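PDB 3IWA: FAD-dependent pyridine nucleotide-disulphide oxidoreductase from Desulfovibrio vulgaris, which probably uses FAD to pass electrons from a reduced pyridine nucleotide to a disulphide or related acceptor, as do other members of its flavoprotein reductase family. Local coordinates for residues I9-G15 / L119-S123; K161-G167 / I184-E190; M196-T200 / S339-K343. All coordinates share one frame; numbering follows the deposited sequence.

Contact 1: residues I9-G15 / L119-S123; sequences IGAVALG and LALGS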
ATOM      1  N   ILE A   9      11.144  32.048   6.545  1.00 43.09           N
ATOM      2  CA  ILE A   9      12.530  32.093   6.119  1.00 44.05           C
ATOM      3  C   ILE A   9      12.934  30.826   5.403  1.00 46.44           C
ATOM      4  O   ILE A   9      13.047  29.765   6.009  1.00 46.05           O
ATOM      5  CB  ILE A   9      13.484  32.254   7.284  1.00 43.91           C
ATOM      6  CG1 ILE A   9      13.315  33.610   7.928  1.00 42.28           C
ATOM      7  CG2 ILE A   9      14.950  32.100   6.821  1.00 42.39           C
ATOM      8  CD1 ILE A   9      13.984  33.680   9.221  1.00 42.35           C
ATOM      9  N   GLY A  10      13.221  30.975   4.123  1.00 49.48           N
ATOM     10  CA  GLY A  10      13.655  29.891   3.265  1.00 51.83           C
ATOM     11  C   GLY A  10      12.577  29.669   2.232  1.00 54.32           C
ATOM     12  O   GLY A  10      11.387  29.724   2.537  1.00 55.54           O
ATOM     13  N   ALA A  11      12.980  29.456   0.993  1.00 57.12           N
ATOM     14  CA  ALA A  11      12.045  28.996  -0.028  1.00 58.60           C
ATOM     15  C   ALA A  11      12.517  27.604  -0.445  1.00 59.72           C
ATOM     16  O   ALA A  11      13.539  27.460  -1.108  1.00 61.07           O
ATOM     17  CB  ALA A  11      11.996  29.968  -1.223  1.00 59.03           C
ATOM     18  N   VAL A  12      11.804  26.580   0.018  1.00 60.25           N
ATOM     19  CA  VAL A  12      12.141  25.206  -0.277  1.00 59.67           C
ATOM     20  C   VAL A  12      10.925  24.701  -1.065  1.00 58.60           C
ATOM     21  O   VAL A  12      10.516  25.291  -2.093  1.00 59.63           O
ATOM     22  CB  VAL A  12      12.488  24.399   1.044  1.00 60.22           C
ATOM     23  CG1 VAL A  12      13.909  24.675   1.519  1.00 60.50           C
ATOM     24  CG2 VAL A  12      11.551  24.738   2.175  1.00 61.71           C
ATOM     25  N   ALA A  13      10.376  23.584  -0.636  1.00 56.42           N
ATOM     26  CA  ALA A  13       8.993  23.295  -0.886  1.00 53.87           C
ATOM     27  C   ALA A  13       8.274  23.835   0.342  1.00 51.13           C
ATOM     28  O   ALA A  13       7.270  24.508   0.220  1.00 50.78           O
ATOM     29  CB  ALA A  13       8.782  21.779  -1.037  1.00 54.40           C
ATOM     30  N   LEU A  14       8.849  23.589   1.514  1.00 47.38           N
ATOM     31  CA  LEU A  14       8.134  23.789   2.738  1.00 46.01           C
ATOM     32  C   LEU A  14       7.588  25.208   2.986  1.00 44.92           C
ATOM     33  O   LEU A  14       6.435  25.343   3.399  1.00 43.16           O
ATOM     34  CB  LEU A  14       8.934  23.276   3.934  1.00 44.86           C
ATOM     35  CG  LEU A  14       8.115  23.286   5.227  1.00 45.58           C
ATOM     36  CD1 LEU A  14       7.996  21.903   5.851  1.00 44.74           C
ATOM     37  CD2 LEU A  14       8.720  24.284   6.219  1.00 44.39           C
ATOM     38  N   GLY A  15       8.403  26.236   2.747  1.00 44.47           N
ATOM     39  CA  GLY A  15       7.995  27.634   2.953  1.00 44.54           C
ATOM     40  C   GLY A  15       6.760  28.030   2.163  1.00 44.69           C
ATOM     41  O   GLY A  15       5.734  28.360   2.756  1.00 43.38           O
ATOM     42  N   LEU A 119      10.635  28.660  10.059  1.00 36.53           N
ATOM     43  CA  LEU A 119      11.979  28.348   9.646  1.00 35.95           C
ATOM     44  C   LEU A 119      12.027  27.164   8.674  1.00 36.18           C
ATOM     45  O   LEU A 119      11.795  26.039   9.033  1.00 35.48           O
ATOM     46  CB  LEU A 119      12.846  28.107  10.878  1.00 35.91           C
ATOM     47  CG  LEU A 119      12.870  29.257  11.915  1.00 35.25           C
ATOM     48  CD1 LEU A 119      13.750  28.929  13.086  1.00 32.91           C
ATOM     49  CD2 LEU A 119      13.343  30.551  11.262  1.00 36.31           C
ATOM     50  N   ALA A 120      12.294  27.455   7.410  1.00 36.50           N
ATOM     51  CA  ALA A 120      12.461  26.443   6.395  1.00 36.69           C
ATOM     52  C   ALA A 120      13.878  26.547   5.881  1.00 36.96           C
ATOM     53  O   ALA A 120      14.096  26.906   4.745  1.00 36.10           O
ATOM     54  CB  ALA A 120      11.472  26.674   5.273  1.00 37.24           C
ATOM     55  N   LEU A 121      14.829  26.250   6.743  1.00 37.81           N
ATOM     56  CA  LEU A 121      16.206  26.585   6.497  1.00 39.47           C
ATOM     57  C   LEU A 121      16.957  25.567   5.683  1.00 40.60           C
ATOM     58  O   LEU A 121      18.072  25.845   5.280  1.00 41.67           O
ATOM     59  CB  LEU A 121      16.953  26.792   7.819  1.00 39.90           C
ATOM     60  CG  LEU A 121      16.319  27.779   8.789  1.00 39.31           C
ATOM     61  CD1 LEU A 121      17.142  27.830  10.036  1.00 36.45           C
ATOM     62  CD2 LEU A 121      16.189  29.133   8.171  1.00 38.98           C
ATOM     63  N   GLY A 122      16.385  24.384   5.456  1.00 41.97           N
ATOM     64  CA  GLY A 122      17.052  23.383   4.616  1.00 42.08           C
ATOM     65  C   GLY A 122      18.324  22.831   5.252  1.00 42.48           C
ATOM     66  O   GLY A 122      18.540  22.926   6.466  1.00 42.83           O
ATOM     67  N   SER A 123      19.178  22.258   4.433  1.00 42.99           N
ATOM     68  CA  SER A 123      20.376  21.629   4.930  1.00 44.12           C
ATOM     69  C   SER A 123      21.564  22.104   4.095  1.00 45.91           C
ATOM     70  O   SER A 123      21.381  22.838   3.131  1.00 45.09           O
ATOM     71  CB  SER A 123      20.211  20.119   4.817  1.00 44.18           C
ATOM     72  OG  SER A 123      19.868  19.793   3.482  1.00 43.30           O
TER
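Ile9 lies alongside both Leu119 and Leu121, the three side chains pointing the same way and each branch of the isoleucine meeting a different leucine. The longer branch runs beside Leu119, with Ile9 CD1 3.8 Å from Leu119 CD2. The short branch packs against the second leucine, Ile9 CG2 to Leu121 CD2 being 3.5 Å, tighter than usual for two methyl groups. The torsion at Ile9 explains this division: CG1 stands beside the backbone N (chi1 -67°), which swings CG2 over beside the carbonyl carbon, on the side where Leu121 arrives.

Ala120 points the other way from these leucines, into the bend of 9-15. Ala120 CB sits 3.7 Å from Val12 CG2 and 3.8 Å from Leu14 CD2, so one small methyl meets a branch from each of two larger residues. The backbones are pinned between these two apolar groups: Ala120 N donates to Ile9 O over 2.8 Å, the N-H bent to 151° and the donor tilted 20° from the carbonyl plane. One residue further on, Gly10 CA approaches Ala120 O at 3.4 Å in a nearly straight CA-H...O contact. Gly10, with no side chain, lies directly against that oxygen.

The arrangement is the strand-to-helix turn of the first Rossmann-type unit, which in this family generally holds the FAD, although no flavin is present in the model. Strand 5-9 lies parallel to strand 116-119 within a five-stranded sheet, and strand 289-291 follows on the far side of 116-119. Helix 14-25 follows the turn. Leu14 also touches Gln318 and Ile322 of helix 314-326, while strand 87-93 meets Ile9 through Ala89 and Leu119 through Ile92.

Contact 2: residues K161-G167 / I184-E190; sequences KAVIVGG and IDTTVVE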
ATOM      1  N   LYS A 161      33.287  14.531 -17.985  1.00 53.42           N
ATOM      2  CA  LYS A 161      33.330  13.563 -16.897  1.00 51.89           C
ATOM      3  C   LYS A 161      32.735  14.079 -15.590  1.00 49.48           C
ATOM      4  O   LYS A 161      33.084  15.164 -15.108  1.00 48.89           O
ATOM      5  CB  LYS A 161      34.753  13.060 -16.697  1.00 52.61           C
ATOM      6  CG  LYS A 161      35.297  12.271 -17.903  1.00 55.34           C
ATOM      7  CD  LYS A 161      36.279  11.172 -17.505  1.00 59.07           C
ATOM      8  CE  LYS A 161      36.636  10.291 -18.703  1.00 61.47           C
ATOM      9  NZ  LYS A 161      38.013  10.532 -19.203  1.00 63.91           N
ATOM     10  N   ALA A 162      31.821  13.272 -15.040  1.00 46.91           N
ATOM     11  CA  ALA A 162      31.189  13.521 -13.748  1.00 45.22           C
ATOM     12  C   ALA A 162      31.598  12.448 -12.744  1.00 43.69           C
ATOM     13  O   ALA A 162      31.495  11.261 -13.030  1.00 42.16           O
ATOM     14  CB  ALA A 162      29.679  13.561 -13.878  1.00 44.71           C
ATOM     15  N   VAL A 163      32.063  12.883 -11.574  1.00 41.95           N
ATOM     16  CA  VAL A 163      32.216  11.982 -10.450  1.00 41.65           C
ATOM     17  C   VAL A 163      31.204  12.338  -9.341  1.00 40.89           C
ATOM     18  O   VAL A 163      31.123  13.487  -8.918  1.00 40.89           O
ATOM     19  CB  VAL A 163      33.649  12.024  -9.906  1.00 41.67           C
ATOM     20  CG1 VAL A 163      33.723  11.326  -8.513  1.00 39.23           C
ATOM     21  CG2 VAL A 163      34.592  11.406 -10.966  1.00 40.89           C
ATOM     22  N   ILE A 164      30.421  11.355  -8.901  1.00 40.12           N
ATOM     23  CA  ILE A 164      29.443  11.565  -7.839  1.00 38.43           C
ATOM     24  C   ILE A 164      30.037  11.024  -6.559  1.00 37.67           C
ATOM     25  O   ILE A 164      30.366   9.860  -6.473  1.00 37.60           O
ATOM     26  CB  ILE A 164      28.071  10.879  -8.163  1.00 38.89           C
ATOM     27  CG1 ILE A 164      27.287  11.670  -9.230  1.00 39.27           C
ATOM     28  CG2 ILE A 164      27.196  10.815  -6.922  1.00 35.97           C
ATOM     29  CD1 ILE A 164      27.068  10.996 -10.511  1.00 43.85           C
ATOM     30  N   VAL A 165      30.205  11.889  -5.573  1.00 37.88           N
ATOM     31  CA  VAL A 165      30.703  11.512  -4.261  1.00 37.73           C
ATOM     32  C   VAL A 165      29.513  11.247  -3.327  1.00 38.35           C
ATOM     33  O   VAL A 165      28.858  12.202  -2.841  1.00 37.63           O
ATOM     34  CB  VAL A 165      31.587  12.612  -3.637  1.00 37.95           C
ATOM     35  CG1 VAL A 165      32.133  12.117  -2.253  1.00 36.89           C
ATOM     36  CG2 VAL A 165      32.724  13.026  -4.609  1.00 37.03           C
ATOM     37  N   GLY A 166      29.247   9.957  -3.103  1.00 38.59           N
ATOM     38  CA  GLY A 166      28.082   9.486  -2.372  1.00 38.74           C
ATOM     39  C   GLY A 166      27.135   8.649  -3.229  1.00 39.11           C
ATOM     40  O   GLY A 166      26.668   9.113  -4.253  1.00 39.73           O
ATOM     41  N   GLY A 167      26.828   7.420  -2.791  1.00 39.07           N
ATOM     42  CA  GLY A 167      25.915   6.515  -3.509  1.00 38.54           C
ATOM     43  C   GLY A 167      24.595   6.333  -2.769  1.00 38.77           C
ATOM     44  O   GLY A 167      24.065   5.239  -2.685  1.00 37.81           O
ATOM     45  N   ILE A 184      26.748  11.649 -20.195  1.00 56.46           N
ATOM     46  CA  ILE A 184      27.941  12.013 -19.459  1.00 54.78           C
ATOM     47  C   ILE A 184      28.561  10.754 -18.878  1.00 53.45           C
ATOM     48  O   ILE A 184      27.865   9.925 -18.296  1.00 54.23           O
ATOM     49  CB  ILE A 184      27.590  13.017 -18.335  1.00 54.36           C
ATOM     50  CG1 ILE A 184      27.096  14.338 -18.944  1.00 55.04           C
ATOM     51  CG2 ILE A 184      28.781  13.274 -17.474  1.00 53.89           C
ATOM     52  CD1 ILE A 184      26.442  15.307 -17.945  1.00 55.50           C
ATOM     53  N   ASP A 185      29.868  10.611 -19.053  1.00 51.89           N
ATOM     54  CA  ASP A 185      30.664   9.582 -18.367  1.00 50.90           C
ATOM     55  C   ASP A 185      30.636   9.768 -16.843  1.00 48.71           C
ATOM     56  O   ASP A 185      31.150  10.756 -16.306  1.00 47.24           O
ATOM     57  CB  ASP A 185      32.106   9.617 -18.881  1.00 51.85           C
ATOM     58  CG  ASP A 185      32.944   8.416 -18.404  1.00 54.08           C
ATOM     59  OD1 ASP A 185      32.764   7.930 -17.260  1.00 57.26           O
ATOM     60  OD2 ASP A 185      33.797   7.969 -19.184  1.00 57.13           O
ATOM     61  N   THR A 186      30.021   8.805 -16.165  1.00 47.04           N
ATOM     62  CA  THR A 186      29.631   8.968 -14.778  1.00 45.65           C
ATOM     63  C   THR A 186      30.173   7.863 -13.907  1.00 43.33           C
ATOM     64  O   THR A 186      30.049   6.691 -14.241  1.00 42.73           O
ATOM     65  CB  THR A 186      28.098   9.037 -14.664  1.00 46.26           C
ATOM     66  OG1 THR A 186      27.621  10.012 -15.590  1.00 48.53           O
ATOM     67  CG2 THR A 186      27.668   9.467 -13.279  1.00 47.61           C
ATOM     68  N   THR A 187      30.765   8.265 -12.784  1.00 41.43           N
ATOM     69  CA  THR A 187      31.324   7.352 -11.782  1.00 41.10           C
ATOM     70  C   THR A 187      30.801   7.730 -10.399  1.00 40.19           C
ATOM     71  O   THR A 187      30.775   8.904 -10.036  1.00 40.71           O
ATOM     72  CB  THR A 187      32.844   7.431 -11.756  1.00 40.76           C
ATOM     73  OG1 THR A 187      33.326   7.305 -13.093  1.00 42.69           O
ATOM     74  CG2 THR A 187      33.452   6.345 -10.873  1.00 40.04           C
ATOM     75  N   VAL A 188      30.361   6.738  -9.640  1.00 39.90           N
ATOM     76  CA  VAL A 188      29.932   6.946  -8.251  1.00 38.70           C
ATOM     77  C   VAL A 188      31.021   6.417  -7.368  1.00 38.12           C
ATOM     78  O   VAL A 188      31.501   5.335  -7.591  1.00 38.24           O
ATOM     79  CB  VAL A 188      28.602   6.228  -7.902  1.00 38.63           C
ATOM     80  CG1 VAL A 188      28.266   6.447  -6.444  1.00 38.32           C
ATOM     81  CG2 VAL A 188      27.473   6.712  -8.761  1.00 36.55           C
ATOM     82  N   VAL A 189      31.418   7.209  -6.382  1.00 38.19           N
ATOM     83  CA  VAL A 189      32.397   6.812  -5.394  1.00 37.59           C
ATOM     84  C   VAL A 189      31.765   6.888  -3.999  1.00 37.90           C
ATOM     85  O   VAL A 189      31.336   7.928  -3.563  1.00 37.26           O
ATOM     86  CB  VAL A 189      33.678   7.725  -5.458  1.00 37.41           C
ATOM     87  CG1 VAL A 189      34.655   7.384  -4.308  1.00 35.86           C
ATOM     88  CG2 VAL A 189      34.355   7.617  -6.847  1.00 36.28           C
ATOM     89  N   GLU A 190      31.756   5.759  -3.304  1.00 39.16           N
ATOM     90  CA  GLU A 190      31.098   5.616  -2.022  1.00 39.12           C
ATOM     91  C   GLU A 190      32.088   5.066  -0.988  1.00 40.01           C
ATOM     92  O   GLU A 190      32.749   4.058  -1.191  1.00 39.92           O
ATOM     93  CB  GLU A 190      29.872   4.715  -2.185  1.00 38.62           C
ATOM     94  CG  GLU A 190      29.201   4.252  -0.887  1.00 39.35           C
ATOM     95  CD  GLU A 190      28.696   5.375  -0.033  1.00 40.03           C
ATOM     96  OE1 GLU A 190      27.905   6.177  -0.554  1.00 41.29           O
ATOM     97  OE2 GLU A 190      29.077   5.458   1.157  1.00 41.86           O
TER
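With CG anti to the backbone N (chi1 169°) and the chain folded back at chi2 (60°), Glu190 curls its carboxylate round to Gly167. Glu190 OE1 accepts from Gly167 N at 2.8 Å, met nearly along its own C-O axis and with the N-H almost straight. The other oxygen, OE2, accepts from Ala192 N, so both ends of the carboxylate are held by backbone amides and its rotation is fixed.

At Thr186, chi1 of -51° sets OG1 beside the backbone N, where it bonds to Ile184 O from above the carbonyl plane, and sends CG2 out toward Ile164. Thr186 CG2 and Ile164 CD1 are modelled 3.2 Å apart where the two side chains cross, closer than methyl groups normally come, so their exact placement is doubtful. Ala162 CB meets Ile184 CG2 at 3.7 Å on this same face. On the opposite face, that of Val163, Thr187 and Val189, Val163 CG1 and Val189 CG2 pack at 4.1 Å. Lys161 and Asp185 run side by side at the strand starts, but Lys161 NZ remains 4.9 Å from Asp185 OD2, too far for a salt bridge.

Five backbone hydrogen bonds join the parallel strands, from Ala162 N to Asp185 O at one end to Gly166 N to Val189 O at the other. The shortest is Ile164 N to Thr187 O at 2.7 Å.

This is a beta-alpha-beta crossover of the second Rossmann-type unit. Gly166 opens a GxGxxG sequence, and in relatives an acidic residue at the end of the second strand often lies near the nucleotide ribose; that this unit takes the pyridine nucleotide is inferred from the family. Helix 169-182 makes the crossover, setting Leu178 against Ala162, Ile184 and Thr186, and Ala175 against Val188. Strand 249-252 flanks 161-165, strand 218-220 flanks 185-189, and strand 244-246 reaches Val163 and Val189 through Leu245.

Contact 3: residues M196-T200 / S339-K343; sequences MPGFT and SWAVK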
ATOM      1  N   MET A 196      23.719   2.865  -1.463  1.00 37.81           N
ATOM      2  CA  MET A 196      22.502   3.014  -0.655  1.00 36.97           C
ATOM      3  C   MET A 196      22.604   2.546   0.815  1.00 36.69           C
ATOM      4  O   MET A 196      21.661   1.951   1.334  1.00 34.96           O
ATOM      5  CB  MET A 196      21.323   2.330  -1.349  1.00 37.01           C
ATOM      6  CG  MET A 196      20.914   2.985  -2.665  1.00 36.23           C
ATOM      7  SD  MET A 196      20.148   4.572  -2.453  1.00 31.12           S
ATOM      8  CE  MET A 196      18.487   3.976  -2.394  1.00 39.85           C
ATOM      9  N   PRO A 197      23.712   2.868   1.507  1.00 36.82           N
ATOM     10  CA  PRO A 197      23.809   2.396   2.873  1.00 37.87           C
ATOM     11  C   PRO A 197      22.715   2.979   3.754  1.00 38.90           C
ATOM     12  O   PRO A 197      22.419   4.151   3.664  1.00 37.33           O
ATOM     13  CB  PRO A 197      25.198   2.868   3.319  1.00 38.24           C
ATOM     14  CG  PRO A 197      25.593   3.937   2.358  1.00 37.70           C
ATOM     15  CD  PRO A 197      24.921   3.591   1.089  1.00 37.68           C
ATOM     16  N   GLY A 198      22.089   2.131   4.565  1.00 40.04           N
ATOM     17  CA  GLY A 198      20.990   2.567   5.409  1.00 40.59           C
ATOM     18  C   GLY A 198      19.626   2.583   4.733  1.00 41.45           C
ATOM     19  O   GLY A 198      18.628   2.795   5.413  1.00 41.99           O
ATOM     20  N   PHE A 199      19.578   2.410   3.408  1.00 41.77           N
ATOM     21  CA  PHE A 199      18.317   2.346   2.664  1.00 42.69           C
ATOM     22  C   PHE A 199      17.980   0.937   2.130  1.00 41.81           C
ATOM     23  O   PHE A 199      16.821   0.532   2.198  1.00 41.92           O
ATOM     24  CB  PHE A 199      18.326   3.323   1.497  1.00 43.87           C
ATOM     25  CG  PHE A 199      18.111   4.776   1.900  1.00 48.57           C
ATOM     26  CD1 PHE A 199      17.047   5.498   1.375  1.00 50.96           C
ATOM     27  CD2 PHE A 199      18.982   5.420   2.784  1.00 52.47           C
ATOM     28  CE1 PHE A 199      16.841   6.814   1.730  1.00 53.45           C
ATOM     29  CE2 PHE A 199      18.782   6.746   3.149  1.00 53.25           C
ATOM     30  CZ  PHE A 199      17.707   7.444   2.619  1.00 53.86           C
ATOM     31  N   THR A 200      18.964   0.227   1.565  1.00 40.41           N
ATOM     32  CA  THR A 200      18.818  -1.195   1.267  1.00 39.83           C
ATOM     33  C   THR A 200      19.874  -1.992   2.024  1.00 39.01           C
ATOM     34  O   THR A 200      20.884  -1.432   2.442  1.00 39.44           O
ATOM     35  CB  THR A 200      18.953  -1.517  -0.219  1.00 39.86           C
ATOM     36  OG1 THR A 200      20.327  -1.420  -0.579  1.00 41.53           O
ATOM     37  CG2 THR A 200      18.109  -0.589  -1.088  1.00 38.18           C
ATOM     38  N   SER A 339       9.952   6.081   4.255  1.00 37.99           N
ATOM     39  CA  SER A 339       9.617   5.533   2.968  1.00 37.72           C
ATOM     40  C   SER A 339      10.393   6.197   1.837  1.00 37.88           C
ATOM     41  O   SER A 339      10.597   7.393   1.854  1.00 38.08           O
ATOM     42  CB  SER A 339       8.128   5.744   2.746  1.00 37.78           C
ATOM     43  OG  SER A 339       7.408   5.227   3.836  1.00 37.89           O
ATOM     44  N   TRP A 340      10.776   5.442   0.826  1.00 37.87           N
ATOM     45  CA  TRP A 340      11.574   6.002  -0.268  1.00 38.28           C
ATOM     46  C   TRP A 340      11.403   5.139  -1.512  1.00 39.52           C
ATOM     47  O   TRP A 340      10.991   3.994  -1.430  1.00 39.09           O
ATOM     48  CB  TRP A 340      13.068   6.086   0.114  1.00 37.68           C
ATOM     49  CG  TRP A 340      13.663   4.740   0.452  1.00 35.93           C
ATOM     50  CD1 TRP A 340      13.645   4.126   1.658  1.00 35.91           C
ATOM     51  CD2 TRP A 340      14.300   3.822  -0.451  1.00 33.23           C
ATOM     52  NE1 TRP A 340      14.252   2.881   1.570  1.00 34.23           N
ATOM     53  CE2 TRP A 340      14.618   2.668   0.270  1.00 32.43           C
ATOM     54  CE3 TRP A 340      14.571   3.843  -1.820  1.00 33.19           C
ATOM     55  CZ2 TRP A 340      15.269   1.567  -0.322  1.00 31.80           C
ATOM     56  CZ3 TRP A 340      15.201   2.756  -2.391  1.00 33.50           C
ATOM     57  CH2 TRP A 340      15.564   1.647  -1.638  1.00 28.62           C
ATOM     58  N   ALA A 341      11.714   5.717  -2.660  1.00 41.60           N
ATOM     59  CA  ALA A 341      11.778   5.010  -3.910  1.00 43.10           C
ATOM     60  C   ALA A 341      12.813   5.679  -4.789  1.00 44.98           C
ATOM     61  O   ALA A 341      12.951   6.903  -4.766  1.00 44.94           O
ATOM     62  CB  ALA A 341      10.426   5.007  -4.582  1.00 43.53           C
ATOM     63  N   VAL A 342      13.562   4.863  -5.533  1.00 47.09           N
ATOM     64  CA  VAL A 342      14.496   5.321  -6.562  1.00 48.23           C
ATOM     65  C   VAL A 342      14.249   4.540  -7.861  1.00 49.68           C
ATOM     66  O   VAL A 342      14.167   3.305  -7.860  1.00 49.78           O
ATOM     67  CB  VAL A 342      15.956   5.082  -6.170  1.00 47.95           C
ATOM     68  CG1 VAL A 342      16.838   6.006  -6.926  1.00 49.20           C
ATOM     69  CG2 VAL A 342      16.173   5.321  -4.726  1.00 49.93           C
ATOM     70  N   LYS A 343      14.129   5.260  -8.964  1.00 51.26           N
ATOM     71  CA  LYS A 343      14.057   4.654 -10.273  1.00 53.04           C
ATOM     72  C   LYS A 343      15.460   4.698 -10.895  1.00 52.93           C
ATOM     73  O   LYS A 343      16.106   5.756 -10.927  1.00 51.94           O
ATOM     74  CB  LYS A 343      13.024   5.389 -11.126  1.00 54.06           C
ATOM     75  CG  LYS A 343      13.015   5.016 -12.620  1.00 57.89           C
ATOM     76  CD  LYS A 343      11.982   3.947 -12.991  1.00 61.42           C
ATOM     77  CE  LYS A 343      12.253   3.369 -14.403  1.00 63.36           C
ATOM     78  NZ  LYS A 343      13.601   2.705 -14.525  1.00 64.09           N
TER
HETATM   79  O   HOH W   1      14.687   1.123   3.859  1.00 36.98           O
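An edge-to-face aromatic pair, Phe199 on Trp340, centres this interdomain contact, where a loop of the second Rossmann-type unit packs on an outermost strand of the dimerisation domain. The loop lies between strand 185-189 and helix 202-214; strand 340-343 edges a five-stranded antiparallel sheet within its chain.

The edge of Phe199 points at the five-membered ring of Trp340, with centroids 4.8 Å apart and planes at 62°. Phe199 CD1 does the touching, above one face of the indole and offset toward its rim. The indole is presented to the loop by chi1 of 60°, which puts Trp340 CG between its own backbone N and carbonyl carbon.

The six-membered ring of the indole has two more neighbours. The Thr200 side chain crosses that of Trp340 at about a right angle, Thr200 CG2 3.4 Å from Trp340 CH2, while Met196, bent at chi2 and chi3, brings CE to 3.5 Å from Trp340 CZ3. Met196 CE also meets Val342 CG2 tip to tip, again at 3.5 Å. Within the loop, Met196 O accepts from both Phe199 N and Thr200 N, which fixes the turn carrying these groups. On the strand side, Ser339 OG bonds to Glu436 O of the second subunit.

No direct hydrogen bond links the segments; a water at the indole edge accepts from Trp340 NE1 at 2.9 Å and donates to Phe199 O at 2.8 Å.

All three contacts are largely buried, but they tie together different parts of the fold. Contacts 1 and 2 each join neighbouring parallel strands of a separate Rossmann-type sheet, their centres about 28 Å apart. Backbone pairing runs the length of contact 2, whereas contact 1 has one such bond and then gives way to apolar packing at a turn. Contact 3 joins domains instead, relying on aromatic rings, methyl groups and a bridging water, and it alone of the three borders the second subunit. Contacts 2 and 3 touch directly: Gly167 O lies 2.7 Å from Met196 N, a probable hydrogen bond connecting the glycine turn to the interdomain loop.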